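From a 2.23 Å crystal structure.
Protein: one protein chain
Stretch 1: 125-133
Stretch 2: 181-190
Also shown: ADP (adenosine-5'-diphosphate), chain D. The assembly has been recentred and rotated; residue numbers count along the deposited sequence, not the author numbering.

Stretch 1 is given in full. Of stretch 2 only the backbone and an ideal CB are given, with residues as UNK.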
# COMPACT_ATOMS: atom_id res chain seq x y z
N VAL A 125 -17.67 7.16 -31.31
CA VAL A 125 -16.33 7.70 -31.57
C VAL A 125 -16.40 9.10 -32.21
O VAL A 125 -17.35 9.43 -32.89
CB VAL A 125 -15.53 6.74 -32.51
CG1 VAL A 125 -14.22 7.36 -32.97
CG2 VAL A 125 -15.23 5.45 -31.81
N VAL A 126 -15.37 9.91 -31.98
CA VAL A 126 -15.23 11.18 -32.67
C VAL A 126 -14.93 10.89 -34.13
O VAL A 126 -14.05 10.08 -34.43
CB VAL A 126 -14.13 12.06 -32.06
CG1 VAL A 126 -12.81 11.31 -32.01
CG2 VAL A 126 -13.96 13.36 -32.83
N PRO A 127 -15.68 11.53 -35.06
CA PRO A 127 -15.48 11.26 -36.48
C PRO A 127 -14.01 11.43 -36.86
O PRO A 127 -13.36 12.40 -36.42
CB PRO A 127 -16.37 12.30 -37.17
CG PRO A 127 -17.51 12.51 -36.17
CD PRO A 127 -16.89 12.34 -34.79
N PHE A 128 -13.49 10.50 -37.66
CA PHE A 128 -12.04 10.41 -37.81
C PHE A 128 -11.70 9.95 -39.20
O PHE A 128 -12.51 9.28 -39.84
CB PHE A 128 -11.44 9.39 -36.78
CG PHE A 128 -11.77 7.94 -37.09
CD1 PHE A 128 -12.90 7.33 -36.55
CD2 PHE A 128 -10.97 7.21 -37.97
CE1 PHE A 128 -13.21 6.01 -36.86
CE2 PHE A 128 -11.29 5.91 -38.31
CZ PHE A 128 -12.41 5.29 -37.75
N ILE A 129 -10.49 10.29 -39.65
CA ILE A 129 -9.95 9.83 -40.95
C ILE A 129 -8.42 9.64 -40.89
O ILE A 129 -7.73 10.39 -40.20
CB ILE A 129 -10.36 10.76 -42.13
CG1 ILE A 129 -10.08 10.11 -43.49
CG2 ILE A 129 -9.69 12.11 -42.02
CD1 ILE A 129 -10.56 8.66 -43.61
N SER A 130 -7.92 8.61 -41.58
CA SER A 130 -6.47 8.38 -41.65
C SER A 130 -5.78 9.32 -42.64
O SER A 130 -6.29 9.58 -43.73
CB SER A 130 -6.13 6.92 -41.96
OG SER A 130 -6.39 6.56 -43.30
N VAL A 131 -4.63 9.84 -42.22
CA VAL A 131 -3.81 10.73 -43.04
C VAL A 131 -2.33 10.38 -42.94
O VAL A 131 -1.65 10.75 -41.97
CB VAL A 131 -4.07 12.24 -42.72
CG1 VAL A 131 -4.77 12.43 -41.41
CG2 VAL A 131 -2.78 13.05 -42.75
N LYS A 132 -1.82 9.65 -43.93
CA LYS A 132 -0.39 9.32 -44.01
C LYS A 132 0.36 10.20 -45.01
O LYS A 132 1.57 10.39 -44.89
CB LYS A 132 -0.18 7.83 -44.33
CG LYS A 132 -1.14 7.25 -45.36
CD LYS A 132 -1.23 5.73 -45.25
CE LYS A 132 -2.19 5.13 -46.28
NZ LYS A 132 -1.65 5.20 -47.68
N GLU A 133 -0.37 10.75 -45.97
CA GLU A 133 0.23 11.56 -47.03
C GLU A 133 -0.16 13.03 -46.96
O GLU A 133 -0.97 13.44 -46.14
CB GLU A 133 -0.17 10.99 -48.40
CG GLU A 133 0.61 9.75 -48.82
CD GLU A 133 0.57 9.55 -50.33
OE1 GLU A 133 0.65 10.55 -51.07
OE2 GLU A 133 0.47 8.39 -50.77
N UNK A 181 5.57 11.11 -39.93
CA UNK A 181 4.83 10.00 -39.32
C UNK A 181 3.41 9.90 -39.84
O UNK A 181 2.74 10.92 -40.04
CB UNK A 181 4.81 10.15 -37.80
N UNK A 182 2.96 8.66 -40.08
CA UNK A 182 1.58 8.39 -40.47
C UNK A 182 0.67 8.88 -39.35
O UNK A 182 0.92 8.61 -38.17
CB UNK A 182 1.36 6.90 -40.75
N UNK A 183 -0.39 9.59 -39.72
CA UNK A 183 -1.24 10.23 -38.73
C UNK A 183 -2.72 9.90 -38.84
O UNK A 183 -3.16 9.24 -39.79
CB UNK A 183 -1.06 11.75 -38.83
N UNK A 184 -3.49 10.37 -37.85
CA UNK A 184 -4.94 10.35 -37.92
C UNK A 184 -5.46 11.75 -37.65
O UNK A 184 -4.89 12.47 -36.84
CB UNK A 184 -5.53 9.34 -36.93
N UNK A 185 -6.55 12.12 -38.33
CA UNK A 185 -7.28 13.35 -37.99
C UNK A 185 -8.70 13.05 -37.46
O UNK A 185 -9.31 12.05 -37.82
CB UNK A 185 -7.37 14.26 -39.22
N UNK A 186 -9.19 13.92 -36.58
CA UNK A 186 -10.50 13.75 -35.94
C UNK A 186 -11.05 15.13 -35.58
O UNK A 186 -10.28 16.07 -35.36
CB UNK A 186 -10.40 12.86 -34.70
N UNK A 187 -12.37 15.27 -35.54
CA UNK A 187 -12.99 16.55 -35.18
C UNK A 187 -12.47 17.11 -33.83
O UNK A 187 -12.44 16.39 -32.80
CB UNK A 187 -14.51 16.38 -35.12
N UNK A 188 -12.11 18.40 -33.83
CA UNK A 188 -11.85 19.06 -32.55
C UNK A 188 -13.18 19.54 -31.94
O UNK A 188 -13.85 20.44 -32.49
CB UNK A 188 -10.88 20.23 -32.73
N UNK A 189 -13.55 18.90 -30.83
CA UNK A 189 -14.81 19.10 -30.16
C UNK A 189 -14.74 20.23 -29.16
O UNK A 189 -13.67 20.59 -28.70
CB UNK A 189 -15.25 17.81 -29.47
N UNK A 190 -15.91 20.76 -28.83
CA UNK A 190 -16.05 21.69 -27.72
C UNK A 190 -16.41 20.91 -26.45
O UNK A 190 -17.60 20.71 -26.14
CB UNK A 190 -17.11 22.75 -28.03
PB ADP D . -2.68 11.26 -25.32
O1B ADP D . -2.90 9.85 -25.82
O2B ADP D . -3.08 11.60 -23.91
O3B ADP D . -1.30 11.75 -25.67
PA ADP D . -5.20 12.16 -26.26
O1A ADP D . -5.63 11.75 -27.64
O2A ADP D . -5.73 11.39 -25.08
O3A ADP D . -3.59 12.23 -26.22
O5' ADP D . -5.55 13.71 -26.00
C5' ADP D . -5.02 14.41 -24.89
C4' ADP D . -5.94 15.57 -24.57
O4' ADP D . -6.08 16.46 -25.71
C3' ADP D . -7.36 15.13 -24.20
O3' ADP D . -7.53 14.81 -22.82
C2' ADP D . -8.19 16.34 -24.60
O2' ADP D . -8.30 17.24 -23.52
C1' ADP D . -7.42 16.97 -25.76
N9 ADP D . -8.08 16.44 -26.97
C8 ADP D . -7.68 15.35 -27.66
N7 ADP D . -8.51 15.08 -28.70
C5 ADP D . -9.46 16.05 -28.67
C6 ADP D . -10.64 16.37 -29.50
N6 ADP D . -10.95 15.58 -30.57
N1 ADP D . -11.38 17.44 -29.14
C2 ADP D . -11.07 18.21 -28.07
N3 ADP D . -10.01 17.98 -27.26
C4 ADP D . -9.19 16.93 -27.52

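Positions 183 to 187 form a strand running antiparallel to 128-131 (154° between directions), so alternate CB atoms fall on alternate faces of the sheet.

At position 181 CB points away, with nothing of stretch 1 within 5.5 Å. The residue is Ser181, whose OG makes a weak hydrogen bond to the O of 182 (3.4 Å).

Position 182 points sideways, its ideal CB 4.0 Å from Lys132 CB. An acidic, polar or flexible aliphatic chain could lie along that lysine. Glu182 packs there: its CG is 3.7 Å from Lys132 CB.

At 183 the backbone pairs with Val131, N to Val131 O at 2.8 Å and Val131 N to the O of 183 at 2.9 Å. The ideal CB, on the face of Val131 and Ile129, is 3.3 Å from Val131 O, and a small or medium side chain would suit. Cys183, chi1 m, keeps its CB 3.4 Å from Val131 O, while its SG is farther from that O, 4.7 Å.

Position 184 faces the other way, with Phe128 and Ser130. Its ideal CB is 4.1 Å from Ile129 O, and the phi/psi of -127/145 is extended, so Val, Ile or Thr would fit. Val184, chi1 t, places CG1 3.2 Å from Ile129 O and 4.4 Å from Phe128 CB, oblique to the phenyl ring.

Position 185 returns to the Val131 face and exchanges two 2.8 Å hydrogen bonds with Ile129, N to Ile129 O and Ile129 N to the O of 185. With the ideal CB already 3.9 Å from Val131 CG1, a small residue is the simplest choice. Ala185 uses its CB alone, also 4.3 Å from Ile129 CG2.

At 186 the ideal CB lies 3.9 Å from Val126 CG1 and 4.2 Å from Phe128 CB, which would accept an apolar chain; the adenine N6 of ADP nearby also favours an acceptor, as in Glu or Gln. Glu186 reaches it, OE2 accepting from ADP N6 at 2.8 Å while lying 3.2 Å from Val126 CG1.

Position 187 donates its N to Pro127 O (3.2 Å), and its CB points toward Val126 CG2. A long chain with an aliphatic stem suits. Lys187 packs CD 3.9 Å from Pro127 CG before its end leads away; its O accepts from ADP N6 (2.8 Å).

Position 188 points away, but an aromatic could cover the adenine: Tyr188 has ADP C2 over one ring face.

Position 189 points toward stretch 1, inviting an aliphatic residue; Leu189 CG is 4.4 Å from Val126 CG2, and its N donates to ADP N1 (3.1 Å).

Position 190 is out of reach and permissive; it is Asn190.

Stretch 2 (181-190) SECVAEKYLN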
# COMPACT_ATOMS: atom_id res chain seq x y z
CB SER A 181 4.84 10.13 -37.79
OG SER A 181 4.12 9.07 -37.19
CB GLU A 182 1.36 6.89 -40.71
CG GLU A 182 2.15 6.29 -41.88
CD GLU A 182 1.71 4.86 -42.24
OE1 GLU A 182 1.85 4.49 -43.44
OE2 GLU A 182 1.25 4.11 -41.35
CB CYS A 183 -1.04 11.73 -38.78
SG CYS A 183 0.49 12.27 -38.05
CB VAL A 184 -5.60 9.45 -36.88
CG1 VAL A 184 -7.04 9.18 -37.30
CG2 VAL A 184 -4.87 8.12 -36.70
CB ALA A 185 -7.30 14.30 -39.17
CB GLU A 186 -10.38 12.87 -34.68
CG GLU A 186 -9.37 13.39 -33.68
CD GLU A 186 -9.38 12.68 -32.34
OE1 GLU A 186 -8.52 11.76 -32.18
OE2 GLU A 186 -10.22 13.04 -31.45
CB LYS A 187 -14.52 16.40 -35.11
CG LYS A 187 -15.27 16.50 -36.45
CD LYS A 187 -16.79 16.31 -36.23
CE LYS A 187 -17.62 16.52 -37.52
NZ LYS A 187 -17.80 17.95 -37.86
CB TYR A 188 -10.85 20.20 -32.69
CG TYR A 188 -10.34 20.73 -31.36
CD1 TYR A 188 -9.33 20.04 -30.66
CD2 TYR A 188 -10.85 21.92 -30.82
CE1 TYR A 188 -8.85 20.52 -29.43
CE2 TYR A 188 -10.37 22.41 -29.59
CZ TYR A 188 -9.37 21.71 -28.90
OH TYR A 188 -8.89 22.18 -27.70
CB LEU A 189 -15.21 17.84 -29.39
CG LEU A 189 -15.45 16.54 -30.16
CD1 LEU A 189 -15.81 15.42 -29.18
CD2 LEU A 189 -16.52 16.72 -31.17
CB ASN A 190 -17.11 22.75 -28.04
CG ASN A 190 -17.17 23.86 -26.99
OD1 ASN A 190 -18.21 24.51 -26.82
ND2 ASN A 190 -16.07 24.08 -26.27
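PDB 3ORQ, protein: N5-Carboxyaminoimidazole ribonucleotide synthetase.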